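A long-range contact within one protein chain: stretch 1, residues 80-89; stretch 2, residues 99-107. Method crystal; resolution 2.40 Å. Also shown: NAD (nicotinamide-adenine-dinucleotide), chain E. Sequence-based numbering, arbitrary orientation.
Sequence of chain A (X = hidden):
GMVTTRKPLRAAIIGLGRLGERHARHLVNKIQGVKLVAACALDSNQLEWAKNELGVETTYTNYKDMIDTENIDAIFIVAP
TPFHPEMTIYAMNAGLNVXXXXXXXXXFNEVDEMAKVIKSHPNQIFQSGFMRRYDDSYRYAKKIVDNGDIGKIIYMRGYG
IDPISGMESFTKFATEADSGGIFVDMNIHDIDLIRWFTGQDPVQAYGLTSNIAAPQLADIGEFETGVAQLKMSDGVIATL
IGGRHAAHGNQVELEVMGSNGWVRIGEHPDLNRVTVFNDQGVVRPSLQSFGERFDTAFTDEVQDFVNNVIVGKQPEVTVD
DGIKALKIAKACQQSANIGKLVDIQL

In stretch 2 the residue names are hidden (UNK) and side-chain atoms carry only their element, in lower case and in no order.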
# COMPACT_ATOMS: atom_id res chain seq x y z
N PRO A 80 5.30 4.71 38.13
CA PRO A 80 6.43 5.34 37.43
C PRO A 80 7.78 4.66 37.67
O PRO A 80 7.97 4.01 38.70
CB PRO A 80 6.45 6.76 38.01
CG PRO A 80 5.05 7.00 38.46
CD PRO A 80 4.56 5.68 38.95
N THR A 81 8.70 4.83 36.73
CA THR A 81 10.00 4.16 36.72
C THR A 81 10.87 4.33 37.99
O THR A 81 11.46 3.34 38.45
CB THR A 81 10.82 4.53 35.46
OG1 THR A 81 10.02 4.30 34.30
CG2 THR A 81 12.08 3.69 35.35
N PRO A 82 10.96 5.55 38.56
CA PRO A 82 11.78 5.70 39.77
C PRO A 82 11.37 4.80 40.94
O PRO A 82 12.22 4.44 41.75
CB PRO A 82 11.57 7.18 40.15
CG PRO A 82 11.24 7.85 38.87
CD PRO A 82 10.38 6.85 38.14
N PHE A 83 10.09 4.43 41.00
CA PHE A 83 9.56 3.62 42.10
C PHE A 83 9.69 2.12 41.88
O PHE A 83 9.44 1.33 42.79
CB PHE A 83 8.09 3.99 42.38
CG PHE A 83 7.89 5.40 42.83
CD1 PHE A 83 8.11 5.75 44.16
CD2 PHE A 83 7.48 6.38 41.93
CE1 PHE A 83 7.92 7.07 44.59
CE2 PHE A 83 7.29 7.70 42.36
CZ PHE A 83 7.51 8.04 43.69
N HIS A 84 10.10 1.73 40.68
CA HIS A 84 10.24 0.32 40.30
C HIS A 84 11.19 -0.50 41.19
O HIS A 84 10.80 -1.56 41.67
CB HIS A 84 10.65 0.19 38.83
CG HIS A 84 9.55 0.49 37.86
ND1 HIS A 84 9.67 0.25 36.51
CD2 HIS A 84 8.31 1.01 38.04
CE1 HIS A 84 8.56 0.61 35.90
NE2 HIS A 84 7.71 1.07 36.81
N PRO A 85 12.43 -0.01 41.42
CA PRO A 85 13.37 -0.78 42.24
C PRO A 85 12.89 -1.01 43.68
O PRO A 85 12.92 -2.14 44.16
CB PRO A 85 14.64 0.08 42.23
CG PRO A 85 14.51 0.93 41.02
CD PRO A 85 13.06 1.24 40.94
N GLU A 86 12.45 0.06 44.34
CA GLU A 86 12.01 -0.02 45.73
C GLU A 86 10.73 -0.85 45.91
O GLU A 86 10.54 -1.49 46.95
CB GLU A 86 11.85 1.37 46.35
CG GLU A 86 10.95 2.34 45.58
CD GLU A 86 10.70 3.64 46.33
OE1 GLU A 86 10.25 3.59 47.50
OE2 GLU A 86 10.94 4.71 45.74
N MSE A 87 9.86 -0.82 44.90
CA MSE A 87 8.63 -1.61 44.93
C MSE A 87 8.92 -3.09 44.68
O MSE A 87 8.32 -3.95 45.32
CB MSE A 87 7.62 -1.10 43.90
CG MSE A 87 6.91 0.17 44.34
SE MSE A 87 5.80 0.92 42.94
CE MSE A 87 5.07 2.44 43.94
N THR A 88 9.84 -3.36 43.75
CA THR A 88 10.25 -4.73 43.44
C THR A 88 10.93 -5.38 44.64
O THR A 88 10.57 -6.49 45.03
CB THR A 88 11.16 -4.78 42.20
OG1 THR A 88 10.47 -4.19 41.09
CG2 THR A 88 11.52 -6.22 41.84
N ILE A 89 11.89 -4.68 45.24
CA ILE A 89 12.61 -5.18 46.42
C ILE A 89 11.64 -5.52 47.56
O ILE A 89 11.71 -6.61 48.13
CB ILE A 89 13.71 -4.19 46.89
CG1 ILE A 89 14.85 -4.13 45.86
CG2 ILE A 89 14.27 -4.60 48.26
CD1 ILE A 89 15.72 -2.88 45.96
N UNK A 99 5.67 -8.93 38.48
CA UNK A 99 5.70 -8.44 37.11
C UNK A 99 5.90 -6.93 37.18
O UNK A 99 5.01 -6.19 37.60
c UNK A 99 4.02 -7.05 34.58
c UNK A 99 4.71 -9.25 33.93
c UNK A 99 4.34 -7.56 32.25
c UNK A 99 4.00 -6.65 33.24
c UNK A 99 4.69 -8.87 32.59
c UNK A 99 4.40 -8.77 36.38
c UNK A 99 4.38 -8.35 34.94
N UNK A 100 7.09 -6.48 36.78
CA UNK A 100 7.41 -5.06 36.77
C UNK A 100 7.49 -4.54 35.35
O UNK A 100 8.11 -5.16 34.48
s UNK A 100 9.09 -3.08 37.86
c UNK A 100 8.73 -4.81 37.51
N UNK A 101 6.86 -3.40 35.10
CA UNK A 101 6.93 -2.74 33.80
C UNK A 101 8.33 -2.22 33.50
O UNK A 101 9.14 -2.01 34.41
o UNK A 101 3.74 -3.29 31.22
c UNK A 101 4.69 -2.61 31.66
o UNK A 101 5.72 -2.38 30.99
c UNK A 101 4.57 -2.03 33.07
c UNK A 101 5.90 -1.61 33.68
N UNK A 102 8.60 -2.03 32.21
CA UNK A 102 9.87 -1.48 31.75
C UNK A 102 9.89 0.04 31.98
O UNK A 102 8.84 0.67 32.01
c UNK A 102 9.15 -1.09 29.29
c UNK A 102 8.78 1.29 28.56
n UNK A 102 9.39 2.49 27.91
c UNK A 102 9.80 0.18 28.77
c UNK A 102 10.08 -1.82 30.26
N UNK A 103 11.09 0.62 32.19
CA UNK A 103 12.38 -0.03 32.41
C UNK A 103 12.53 -0.47 33.86
O UNK A 103 11.65 -0.18 34.68
c UNK A 103 11.20 2.09 32.22
c UNK A 103 13.40 1.08 32.08
c UNK A 103 12.60 2.32 31.78
N UNK A 104 13.63 -1.16 34.17
CA UNK A 104 13.88 -1.62 35.54
C UNK A 104 13.97 -0.46 36.54
O UNK A 104 13.48 -0.56 37.66
c UNK A 104 15.15 -3.81 34.84
c UNK A 104 15.15 -2.48 35.60
c UNK A 104 16.52 -4.46 34.89
c UNK A 104 14.09 -4.77 35.36
N UNK A 105 14.60 0.63 36.11
CA UNK A 105 14.76 1.82 36.94
C UNK A 105 15.52 2.90 36.19
O UNK A 105 15.57 2.88 34.96
N UNK A 106 16.12 3.83 36.93
CA UNK A 106 16.90 4.91 36.34
C UNK A 106 18.32 4.99 36.90
O UNK A 106 19.29 5.06 36.14
c UNK A 106 16.19 6.26 36.50
c UNK A 106 14.27 7.80 36.12
c UNK A 106 14.91 6.17 34.33
c UNK A 106 14.82 6.42 35.84
N UNK A 107 18.42 4.98 38.23
CA UNK A 107 19.71 4.98 38.92
C UNK A 107 20.33 3.59 38.86
O UNK A 107 19.69 2.60 39.20
o UNK A 107 20.78 5.05 42.37
c UNK A 107 19.52 5.42 40.38
o UNK A 107 21.88 5.81 40.63
c UNK A 107 20.82 5.42 41.18
PA NAD E . 1.02 7.16 34.50
O1A NAD E . -0.02 7.33 33.46
O2A NAD E . 1.53 8.46 34.99
O5B NAD E . 0.42 6.27 35.70
C5B NAD E . 1.12 6.13 36.92
C4B NAD E . 0.20 5.55 37.99
O4B NAD E . 0.94 5.12 39.12
C3B NAD E . -0.82 6.57 38.48
O3B NAD E . -2.08 5.94 38.49
C2B NAD E . -0.38 6.91 39.89
O2B NAD E . -1.47 7.13 40.76
C1B NAD E . 0.42 5.68 40.31
N9A NAD E . 1.51 6.03 41.24
C8A NAD E . 2.48 6.99 41.06
N7A NAD E . 3.29 6.99 42.14
C5A NAD E . 2.85 6.06 43.01
C6A NAD E . 3.31 5.65 44.26
N6A NAD E . 4.50 6.05 44.68
N1A NAD E . 2.64 4.65 44.94
C2A NAD E . 1.52 4.04 44.37
N3A NAD E . 1.07 4.45 43.13
C4A NAD E . 1.73 5.44 42.46
O3 NAD E . 2.23 6.27 33.93
PN NAD E . 2.00 5.12 32.83
O1N NAD E . 0.77 4.37 33.16
O2N NAD E . 2.18 5.74 31.50
O5D NAD E . 3.26 4.13 33.02
C5D NAD E . 3.68 3.64 34.27
C4D NAD E . 4.89 2.74 34.03
O4D NAD E . 4.67 1.92 32.90
C3D NAD E . 6.15 3.55 33.78
O3D NAD E . 7.18 3.06 34.61
C2D NAD E . 6.48 3.31 32.32
O2D NAD E . 7.86 3.19 32.09
C1D NAD E . 5.75 2.01 31.98
N1N NAD E . 5.26 2.00 30.59
C2N NAD E . 5.57 0.92 29.79
C3N NAD E . 5.13 0.88 28.47
C7N NAD E . 5.30 -0.37 27.64
O7N NAD E . 5.26 -0.24 26.24
N7N NAD E . 5.49 -1.55 28.24
C4N NAD E . 4.38 1.93 27.96
C5N NAD E . 4.07 3.02 28.77
C6N NAD E . 4.52 3.04 30.09

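Position 99 carries seven side-chain carbons: one, then a ring of six. The ring stays out of reach of stretch 1. A six-carbon ring with no oxygen is phenylalanine, F99. It lies in a strand that ends at the next position.

Position 100 has one carbon and one sulfur. The sulfur sits over one face of the H84 ring, 3.9 Å from the ring centroid and 27° off the normal. A two-atom side chain ending in sulfur is cysteine, C100. Its SG lies 3.6 Å from H84 CG and 3.7 Å from T88 OG1, so it touches two residues one helical turn apart.

Position 101 has three carbons, the third carrying two oxygens. Its CB comes within 4.1 Å of H84 CE1, but the end of the side chain leads away from stretch 1. This is glutamate, E101. At that end OE1 accepts a hydrogen bond from NAD N7N at 2.9 Å. The same oxygen accepts one from the backbone N of position 102, at 3.1 Å.

Position 102 has four carbons in a row ending in nitrogen. Its CA-to-CB bond points away from stretch 1. That is lysine, K102. Its backbone O accepts a hydrogen bond from NAD O2D at 2.7 Å.

Position 103 has three carbons that close a ring onto the backbone N. One of the ring carbons lies 3.3 Å from T81 OG1. The backbone O accepts a hydrogen bond from H84 ND1 at 2.7 Å, with an angle of 150° at the hydrogen. This is proline, P103, and the peptide bond before it is cis. The ring carbon near T81 is CD.

Position 104 has four carbons, forked at the second. Its CA-to-CB bond points away from stretch 1, and the contact comes from its backbone: O lies 3.2 Å from H84 CB and 3.8 Å from P85 CD. The fork at the second carbon makes it leucine, L104.

Position 105 has no side-chain atoms. An ideal CB here would come 3.0 Å from P85 CG, a clash. Its O lies 3.6 Å from T81 CG2, and its CA is 5.3 Å from T81 CA. With no side chain, it is glycine, G105.

Position 106 again has four carbons, forked at the second. Its CA-to-CB bond points toward stretch 1. One terminal carbon lies 4.1 Å from P82 CG, and the other lies 3.9 Å from T81 CG2. This is leucine, L106; the two carbons are CD1 and CD2, respectively.

Position 107 has two carbons, the second carrying two oxygens. It makes no contact with stretch 1. This is aspartate, D107. It occupies an N-cap position, and its side chain caps a backbone N just past the stretch.

The contact centres on H84. Its ring is held at the edge by the hydrogen bond to P103 O and covered on one face by C100 SG. L106 adds an apolar contact with P82. The cofactor joins the two stretches: T81 OG1 hydrogen-bonds NAD O3D at 3.1 Å, while E101 and K102 bind it from stretch 2.

Stretch 2, residues 99-107: FCEKPLGLD
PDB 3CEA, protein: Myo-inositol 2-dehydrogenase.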